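Local coordinates for glycerol dehydratase (Clostridium butyricum, PDB 1R9D), which probably dehydrates glycerol to 3-hydroxypropionaldehyde without coenzyme B12, as a glycyl-radical enzyme of the pyruvate formate-lyase-like family, at residues A[285-290]-A[425-430]; A[418-423]-A[541-546]. All blocks are in the same frame, centred on the assembly; numbering follows the deposited sequence.

Interaction 1 of 2, residues A[285-290]-A[425-430]; sequences PARFDQ and ARDYGI
Arg287 and Asp427 join the N-terminal end of helix 288-298 to the turn between helix 422-426 and strand 429-431, within the pyruvate formate-lyase-like region of this glycyl-radical enzyme. Arg287 is both the N-cap residue of its helix and the centre of an inverse gamma turn, which Phe288 N closes on Ala286 O at 2.7 Å.

The polar part of the contact is one salt bridge. Arg287 NH1 donates to Asp427 OD1 over 2.9 Å, and the N-H...O angle of 138° shows the bond to be clearly bent. OD1 is approached on its anti side, and the carboxylate and guanidinium planes stand 55° apart, so the two groups meet through one oxygen and one nitrogen and not as a flat paired fork. The other carboxylate oxygen, OD2, pairs with Lys438, so Asp427 is shared between two positive charges, which would favour its ionised form. Arg287 NH2 in turn donates to the carbonyls of Gly345 and Gln347, fixing the rotation of the guanidinium group, and Gln290 CG lies 3.5 Å above one face of that group, toward its rim.

Packing contacts follow the aliphatic part of the arginine. Arg287 CD lies 3.5 Å from Tyr428 O, and the bend at chi3 (79°) then swings the guanidinium toward Asp427. The Tyr428 side chain starts away from residues 285-290, and its hydroxyl is hydrogen-bonded to Asp408.

Close backbone approach completes the contact. Gly429, paired with Gln437 in a two-stranded antiparallel hairpin, comes up beside Ala286, their CA atoms 4.8 Å apart. Gly429 has no side chain, and Ala286 CB rests directly against its backbone, 4.3 Å from Gly429 CA.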
loop_
_atom_site.group_PDB
_atom_site.type_symbol
_atom_site.label_atom_id
_atom_site.label_comp_id
_atom_site.label_asym_id
_atom_site.label_seq_id
_atom_site.Cartn_x
_atom_site.Cartn_y
_atom_site.Cartn_z
ATOM N N PRO A 285 27.779 6.690 -12.923
ATOM C CA PRO A 285 28.961 6.144 -12.253
ATOM C C PRO A 285 29.553 7.146 -11.254
ATOM O O PRO A 285 30.185 6.765 -10.273
ATOM C CB PRO A 285 29.909 5.862 -13.417
ATOM C CG PRO A 285 28.962 5.486 -14.524
ATOM C CD PRO A 285 27.890 6.545 -14.386
ATOM N N ALA A 286 29.339 8.433 -11.520
ATOM C CA ALA A 286 29.848 9.498 -10.658
ATOM C C ALA A 286 31.372 9.473 -10.492
ATOM O O ALA A 286 32.093 9.415 -11.485
ATOM C CB ALA A 286 29.160 9.451 -9.297
ATOM N N ARG A 287 31.859 9.500 -9.250
ATOM C CA ARG A 287 33.304 9.555 -8.994
ATOM C C ARG A 287 34.096 8.270 -9.226
ATOM O O ARG A 287 34.763 7.758 -8.323
ATOM C CB ARG A 287 33.564 10.067 -7.573
ATOM C CG ARG A 287 32.828 11.358 -7.238
ATOM C CD ARG A 287 33.417 12.036 -6.013
ATOM N NE ARG A 287 34.641 12.781 -6.317
ATOM C CZ ARG A 287 35.371 13.419 -5.406
ATOM N NH1 ARG A 287 35.006 13.394 -4.131
ATOM N NH2 ARG A 287 36.454 14.105 -5.766
ATOM N N PHE A 288 34.036 7.784 -10.459
ATOM C CA PHE A 288 34.715 6.566 -10.892
ATOM C C PHE A 288 36.196 6.561 -10.502
ATOM O O PHE A 288 36.721 5.550 -10.031
ATOM C CB PHE A 288 34.577 6.457 -12.415
ATOM C CG PHE A 288 35.085 5.166 -12.999
ATOM C CD1 PHE A 288 34.296 4.019 -12.989
ATOM C CD2 PHE A 288 36.329 5.120 -13.627
ATOM C CE1 PHE A 288 34.738 2.841 -13.606
ATOM C CE2 PHE A 288 36.779 3.951 -14.244
ATOM C CZ PHE A 288 35.980 2.812 -14.235
ATOM N N ASP A 289 36.867 7.692 -10.691
ATOM C CA ASP A 289 38.284 7.782 -10.371
ATOM C C ASP A 289 38.580 7.599 -8.887
ATOM O O ASP A 289 39.654 7.127 -8.518
ATOM C CB ASP A 289 38.862 9.115 -10.879
ATOM C CG ASP A 289 38.307 10.333 -10.143
ATOM O OD1 ASP A 289 37.159 10.279 -9.651
ATOM O OD2 ASP A 289 39.022 11.355 -10.086
ATOM N N GLN A 290 37.625 7.944 -8.034
ATOM C CA GLN A 290 37.833 7.807 -6.602
ATOM C C GLN A 290 37.672 6.380 -6.076
ATOM O O GLN A 290 38.470 5.941 -5.247
ATOM C CB GLN A 290 36.899 8.754 -5.851
ATOM C CG GLN A 290 37.116 10.221 -6.225
ATOM C CD GLN A 290 38.554 10.669 -6.013
ATOM O OE1 GLN A 290 39.104 10.519 -4.924
ATOM N NE2 GLN A 290 39.170 11.223 -7.058
ATOM N N ALA A 425 28.793 16.735 1.122
ATOM C CA ALA A 425 28.750 17.693 0.018
ATOM C C ALA A 425 30.069 17.703 -0.759
ATOM O O ALA A 425 30.072 17.819 -1.983
ATOM C CB ALA A 425 28.439 19.100 0.542
ATOM N N ARG A 426 31.186 17.575 -0.046
ATOM C CA ARG A 426 32.499 17.569 -0.677
ATOM C C ARG A 426 32.716 16.347 -1.564
ATOM O O ARG A 426 33.561 16.367 -2.458
ATOM C CB ARG A 426 33.607 17.617 0.382
ATOM C CG ARG A 426 33.849 19.000 0.952
ATOM C CD ARG A 426 34.868 18.971 2.077
ATOM N NE ARG A 426 35.230 20.323 2.501
ATOM C CZ ARG A 426 35.839 20.603 3.647
ATOM N NH1 ARG A 426 36.151 19.625 4.484
ATOM N NH2 ARG A 426 36.137 21.862 3.953
ATOM N N ASP A 427 31.945 15.292 -1.324
ATOM C CA ASP A 427 32.086 14.059 -2.093
ATOM C C ASP A 427 31.014 13.919 -3.180
ATOM O O ASP A 427 30.686 12.815 -3.601
ATOM C CB ASP A 427 32.025 12.862 -1.133
ATOM C CG ASP A 427 32.521 11.574 -1.764
ATOM O OD1 ASP A 427 33.601 11.594 -2.394
ATOM O OD2 ASP A 427 31.833 10.538 -1.618
ATOM N N TYR A 428 30.485 15.041 -3.650
ATOM C CA TYR A 428 29.438 15.004 -4.660
ATOM C C TYR A 428 29.879 14.518 -6.034
ATOM O O TYR A 428 31.050 14.599 -6.404
ATOM C CB TYR A 428 28.792 16.392 -4.812
ATOM C CG TYR A 428 29.539 17.354 -5.717
ATOM C CD1 TYR A 428 29.310 17.371 -7.098
ATOM C CD2 TYR A 428 30.480 18.243 -5.197
ATOM C CE1 TYR A 428 29.995 18.249 -7.932
ATOM C CE2 TYR A 428 31.172 19.124 -6.025
ATOM C CZ TYR A 428 30.923 19.123 -7.389
ATOM O OH TYR A 428 31.588 20.012 -8.201
ATOM N N GLY A 429 28.904 14.010 -6.776
ATOM C CA GLY A 429 29.123 13.559 -8.133
ATOM C C GLY A 429 27.947 14.138 -8.889
ATOM O O GLY A 429 27.034 14.679 -8.263
ATOM N N ILE A 430 27.951 14.044 -10.214
ATOM C CA ILE A 430 26.846 14.571 -10.998
ATOM C C ILE A 430 25.935 13.475 -11.549
ATOM O O ILE A 430 26.404 12.424 -11.990
ATOM C CB ILE A 430 27.366 15.420 -12.180
ATOM C CG1 ILE A 430 28.088 16.663 -11.642
ATOM C CG2 ILE A 430 26.204 15.825 -13.088
ATOM C CD1 ILE A 430 27.200 17.580 -10.816
#

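Interaction 2 of 2, residues A[418-423]-A[541-546]; sequences RGLTLE and AEYNFS
Helix 408-417 ends in a Schellman motif at Gly419, where a positive phi of 114° turns the chain through Leu420 to the N-cap of helix 422-426, while residues 543-546 run past it as the beginning of strand 543-551. The connection between helices 408-417 and 422-426 lies against a strand that pairs in parallel with strand 442-443, and the CA atoms of Leu420 and Tyr543 are still 7.6 Å apart, leaving side chains to bridge the gap.

Tyr543 and Phe545, two residues apart on the strand, both direct their rings at this connection. Leu420 CG sits squarely over one face of the Tyr543 ring, 3.8 Å from the centroid and 12° off the normal, a CH-pi contact. Glu542 CG covers the opposite face, so the phenol is sandwiched between two aliphatic groups. From the same leucine, CD1 reaches the edge of the other aromatic ring, 4.0 Å from Phe545 CZ. Arg418 O also lies at that edge, near the ring plane and 3.8 Å from Phe545 CE2, while Arg418 CB packs beside it. The arginine chain then bends at chi2 (-73°) and leads its guanidinium away from the strand, to Asn625 and the carbonyl of Ile694.

Polar contacts gather at the start of helix 422-426. Thr421 OG1 caps the helix by accepting from Asp424 N, and the carboxylate of Asp424 is hydrogen-bonded to the Tyr543 hydroxyl, tying the strand to the first turn of the helix. The methyl branch of the threonine approaches the same hydroxyl, with CG2 of Thr421 3.9 Å from Tyr543 OH. A weak hydrogen bond adds to this: Thr421 N points at Tyr543 OH, fairly straight but long at 3.4 Å.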
loop_
_atom_site.group_PDB
_atom_site.type_symbol
_atom_site.label_atom_id
_atom_site.label_comp_id
_atom_site.label_asym_id
_atom_site.label_seq_id
_atom_site.Cartn_x
_atom_site.Cartn_y
_atom_site.Cartn_z
ATOM N N ARG A 418 21.121 22.644 1.419
ATOM C CA ARG A 418 19.993 21.730 1.266
ATOM C C ARG A 418 19.958 20.596 2.299
ATOM O O ARG A 418 19.100 19.715 2.228
ATOM C CB ARG A 418 19.992 21.132 -0.146
ATOM C CG ARG A 418 19.665 22.128 -1.253
ATOM C CD ARG A 418 18.188 22.517 -1.256
ATOM N NE ARG A 418 17.881 23.488 -2.309
ATOM C CZ ARG A 418 16.661 23.941 -2.581
ATOM N NH1 ARG A 418 15.615 23.516 -1.876
ATOM N NH2 ARG A 418 16.483 24.819 -3.569
ATOM N N GLY A 419 20.889 20.600 3.249
ATOM C CA GLY A 419 20.869 19.563 4.270
ATOM C C GLY A 419 22.005 18.556 4.332
ATOM O O GLY A 419 22.084 17.781 5.290
ATOM N N LEU A 420 22.878 18.533 3.329
ATOM C CA LEU A 420 23.997 17.596 3.349
ATOM C C LEU A 420 25.063 18.073 4.327
ATOM O O LEU A 420 25.201 19.271 4.565
ATOM C CB LEU A 420 24.635 17.465 1.961
ATOM C CG LEU A 420 23.953 16.530 0.956
ATOM C CD1 LEU A 420 22.617 17.107 0.540
ATOM C CD2 LEU A 420 24.860 16.332 -0.258
ATOM N N THR A 421 25.805 17.136 4.906
ATOM C CA THR A 421 26.887 17.515 5.812
ATOM C C THR A 421 27.977 18.056 4.898
ATOM O O THR A 421 27.938 17.817 3.691
ATOM C CB THR A 421 27.459 16.298 6.556
ATOM O OG1 THR A 421 27.975 15.362 5.603
ATOM C CG2 THR A 421 26.384 15.630 7.388
ATOM N N LEU A 422 28.947 18.779 5.454
ATOM C CA LEU A 422 30.033 19.310 4.636
ATOM C C LEU A 422 30.837 18.156 4.031
ATOM O O LEU A 422 31.266 18.222 2.877
ATOM C CB LEU A 422 30.952 20.200 5.480
ATOM C CG LEU A 422 32.179 20.807 4.792
ATOM C CD1 LEU A 422 31.747 21.672 3.613
ATOM C CD2 LEU A 422 32.963 21.641 5.809
ATOM N N GLU A 423 31.031 17.094 4.809
ATOM C CA GLU A 423 31.780 15.935 4.333
ATOM C C GLU A 423 31.090 15.311 3.119
ATOM O O GLU A 423 31.736 15.021 2.109
ATOM C CB GLU A 423 31.908 14.888 5.444
ATOM C CG GLU A 423 33.090 13.946 5.265
ATOM C CD GLU A 423 33.043 12.730 6.185
ATOM O OE1 GLU A 423 32.644 12.879 7.362
ATOM O OE2 GLU A 423 33.420 11.625 5.727
ATOM N N ALA A 541 16.373 6.362 1.617
ATOM C CA ALA A 541 17.606 7.125 1.449
ATOM C C ALA A 541 17.839 8.144 2.562
ATOM O O ALA A 541 16.894 8.649 3.166
ATOM C CB ALA A 541 17.602 7.839 0.092
ATOM N N GLU A 542 19.108 8.427 2.834
ATOM C CA GLU A 542 19.488 9.415 3.846
ATOM C C GLU A 542 19.019 10.797 3.388
ATOM O O GLU A 542 18.514 11.594 4.184
ATOM C CB GLU A 542 21.013 9.422 4.017
ATOM C CG GLU A 542 21.590 10.598 4.824
ATOM C CD GLU A 542 21.121 10.632 6.272
ATOM O OE1 GLU A 542 20.781 9.557 6.815
ATOM O OE2 GLU A 542 21.113 11.736 6.872
ATOM N N TYR A 543 19.187 11.068 2.095
ATOM C CA TYR A 543 18.797 12.346 1.503
ATOM C C TYR A 543 17.696 12.137 0.461
ATOM O O TYR A 543 17.797 11.247 -0.378
ATOM C CB TYR A 543 20.013 13.005 0.831
ATOM C CG TYR A 543 21.164 13.293 1.774
ATOM C CD1 TYR A 543 22.403 12.668 1.615
ATOM C CD2 TYR A 543 21.011 14.192 2.825
ATOM C CE1 TYR A 543 23.470 12.937 2.488
ATOM C CE2 TYR A 543 22.063 14.465 3.702
ATOM C CZ TYR A 543 23.286 13.839 3.531
ATOM O OH TYR A 543 24.319 14.124 4.404
ATOM N N ASN A 544 16.648 12.956 0.522
ATOM C CA ASN A 544 15.534 12.854 -0.427
ATOM C C ASN A 544 15.176 14.202 -1.042
ATOM O O ASN A 544 15.047 15.205 -0.335
ATOM C CB ASN A 544 14.297 12.286 0.262
ATOM C CG ASN A 544 14.401 10.799 0.510
ATOM O OD1 ASN A 544 14.153 9.992 -0.384
ATOM N ND2 ASN A 544 14.781 10.429 1.726
ATOM N N PHE A 545 14.998 14.216 -2.360
ATOM C CA PHE A 545 14.642 15.439 -3.076
ATOM C C PHE A 545 13.764 15.101 -4.270
ATOM O O PHE A 545 13.504 13.933 -4.553
ATOM C CB PHE A 545 15.889 16.156 -3.620
ATOM C CG PHE A 545 16.910 16.507 -2.577
ATOM C CD1 PHE A 545 18.080 15.768 -2.460
ATOM C CD2 PHE A 545 16.698 17.571 -1.701
ATOM C CE1 PHE A 545 19.029 16.075 -1.486
ATOM C CE2 PHE A 545 17.641 17.886 -0.723
ATOM C CZ PHE A 545 18.806 17.140 -0.614
ATOM N N SER A 546 13.301 16.150 -4.946
ATOM C CA SER A 546 12.517 16.049 -6.180
ATOM C C SER A 546 12.989 17.260 -6.987
ATOM O O SER A 546 13.073 18.364 -6.447
ATOM C CB SER A 546 11.018 16.121 -5.904
ATOM O OG SER A 546 10.549 14.899 -5.354
#

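Interactions 1 and 2 lie 15 Å apart between centres, on the same side of the chain's centre, and share helix 422-426: interaction 2 holds the connection leading into it, interaction 1 the turn leading out. Along the chain their segments alternate, in the order 285-290, 418-423, 425-430, 541-546. The short helix thus connects helix 288-298 at one end with strand 543-551 at the other, within one pyruvate formate-lyase-like region. The two contacts meet directly where Leu420 CD2 packs 4.1 Å from Ala425 CA. Gly429 in interaction 1 and the Phe545 side chain in interaction 2 are each about 13 Å from a bound glycerol, so neither of these residues is in contact with it.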